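Local coordinates for hemolysin-related protein (Vibrio cholerae serotype O1, PDB 6MLT) that serves as a secreted, carbohydrate- and metal-binding protein of the biofilm matrix and probably helps biofilms adhere to surfaces, at the sodium ion site. Sequence-based numbering; all coordinates share one arbitrary frame.

The sodium ion site. Residues 155, 189-197, 207. With NA (sodium ion), chain B.
Between strands 185-188 and 197-200 the chain wraps round a sodium ion in a DxDxDG-like loop of EF-hand type, here Asp189-Ser190-Asn191-Gly192-Asp193-Gly194, of the kind found in FG-GAP repeats of beta-propellers. Alternate residues face the ion, Asp189, Asn191, Asp193 and Glu197 by their side chains and Gln195 by its main-chain O, in a distorted six-coordinate shell. Asp189 enters with CG anti to the backbone N (chi1 -171°) and gives one carboxylate oxygen, OD1, at 2.3 Å from NA. Asp189 OD2 turns away from the metal and accepts from Gly194 N at 2.8 Å, met from above the carboxylate plane, so this one side chain ties the ion to the far turn of the loop. Asn191 and Asp193 share the crowded first torsion, CG between the backbone N and the carbonyl carbon (chi1 54° and 71°), and each reaches the ion tip-first through OD1. The metal-bound OD1 of Asp193 also accepts the backbone N of Gln195 from above its plane, at 2.8 Å. Gln195 O lies 2.2 Å from NA, while the side chain folds away. There Asn207 ND2 donates to the amide OE1 of Gln195 at 2.8 Å, and Gln195 NE2 donates to the carbonyl O of Asn155, fixing the rotation of this amide from both ends. Glu197, bent at chi2, chelates the ion through both carboxylate oxygens, OE2 and OE1, with OE1 at 2.6 Å from NA. Glu197 OE1 also accepts from Ser190 N, nearly along the C-O axis, and from Ser190 OG, above the carboxylate plane at 2.7 Å. If ionised, the three carboxylates would outweigh the single charge of the ion; hydrogen bonds to them probably offset part of the excess. The ion thus cross-links the loop to the start of the next strand and probably stiffens this part of the Bap1 fold, a role that is probably structural.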
# COMPACT_ATOMS: atom_id res chain seq x y z
N ASN A 155 -14.49 -10.41 5.42
CA ASN A 155 -14.82 -11.82 5.20
C ASN A 155 -15.35 -12.10 3.80
O ASN A 155 -15.66 -13.26 3.50
CB ASN A 155 -15.85 -12.30 6.23
CG ASN A 155 -17.15 -11.49 6.22
OD1 ASN A 155 -17.36 -10.63 5.36
ND2 ASN A 155 -18.01 -11.78 7.18
N ASP A 189 -5.15 -9.89 4.82
CA ASP A 189 -5.04 -11.35 4.76
C ASP A 189 -3.61 -11.72 5.13
O ASP A 189 -2.70 -11.64 4.30
CB ASP A 189 -5.41 -11.86 3.38
CG ASP A 189 -5.52 -13.38 3.32
OD1 ASP A 189 -5.18 -14.06 4.32
OD2 ASP A 189 -5.95 -13.90 2.27
N SER A 190 -3.41 -12.14 6.38
CA SER A 190 -2.08 -12.43 6.89
C SER A 190 -1.55 -13.78 6.44
O SER A 190 -0.33 -13.99 6.45
CB SER A 190 -2.10 -12.40 8.41
OG SER A 190 -2.81 -13.51 8.91
N ASN A 191 -2.43 -14.72 6.08
CA ASN A 191 -2.02 -16.10 5.85
C ASN A 191 -2.50 -16.65 4.51
O ASN A 191 -2.40 -17.87 4.30
CB ASN A 191 -2.55 -16.99 6.98
CG ASN A 191 -4.04 -16.84 7.19
OD1 ASN A 191 -4.76 -16.39 6.30
ND2 ASN A 191 -4.51 -17.23 8.37
N GLY A 192 -3.01 -15.81 3.62
CA GLY A 192 -3.38 -16.24 2.28
C GLY A 192 -4.55 -17.19 2.18
O GLY A 192 -4.64 -17.95 1.21
N ASP A 193 -5.48 -17.17 3.14
CA ASP A 193 -6.66 -18.02 3.06
C ASP A 193 -7.89 -17.27 2.55
O ASP A 193 -9.00 -17.82 2.58
CB ASP A 193 -6.96 -18.66 4.43
CG ASP A 193 -7.47 -17.66 5.46
OD1 ASP A 193 -7.63 -16.46 5.15
OD2 ASP A 193 -7.72 -18.09 6.60
N GLY A 194 -7.72 -16.03 2.09
CA GLY A 194 -8.82 -15.26 1.55
C GLY A 194 -9.58 -14.44 2.57
O GLY A 194 -10.29 -13.50 2.19
N GLN A 195 -9.47 -14.77 3.85
CA GLN A 195 -10.07 -13.98 4.91
C GLN A 195 -9.08 -12.94 5.40
O GLN A 195 -7.87 -13.18 5.42
CB GLN A 195 -10.51 -14.88 6.06
CG GLN A 195 -11.58 -15.88 5.69
CD GLN A 195 -12.88 -15.21 5.34
OE1 GLN A 195 -13.50 -14.56 6.18
NE2 GLN A 195 -13.29 -15.33 4.09
N ARG A 196 -9.58 -11.78 5.80
CA ARG A 196 -8.73 -10.74 6.34
C ARG A 196 -8.76 -10.79 7.86
O ARG A 196 -9.84 -10.83 8.47
CB ARG A 196 -9.14 -9.37 5.81
CG ARG A 196 -8.88 -9.28 4.30
CD ARG A 196 -9.45 -8.06 3.69
NE ARG A 196 -8.76 -6.87 4.15
CZ ARG A 196 -8.93 -5.67 3.62
NH1 ARG A 196 -9.77 -5.50 2.60
NH2 ARG A 196 -8.26 -4.63 4.10
N GLU A 197 -7.58 -10.86 8.46
CA GLU A 197 -7.44 -10.77 9.90
C GLU A 197 -7.42 -9.31 10.33
O GLU A 197 -7.26 -8.40 9.51
CB GLU A 197 -6.16 -11.48 10.35
CG GLU A 197 -6.19 -13.01 10.24
CD GLU A 197 -6.29 -13.53 8.81
OE1 GLU A 197 -5.36 -13.29 8.01
OE2 GLU A 197 -7.31 -14.18 8.49
N ASN A 207 -11.19 -12.79 11.83
CA ASN A 207 -12.28 -11.82 11.73
C ASN A 207 -13.50 -12.22 12.56
O ASN A 207 -14.44 -11.42 12.64
CB ASN A 207 -12.66 -11.57 10.27
CG ASN A 207 -13.02 -12.83 9.51
OD1 ASN A 207 -13.50 -13.81 10.09
ND2 ASN A 207 -12.83 -12.80 8.20
NA NA B . -6.43 -14.71 6.16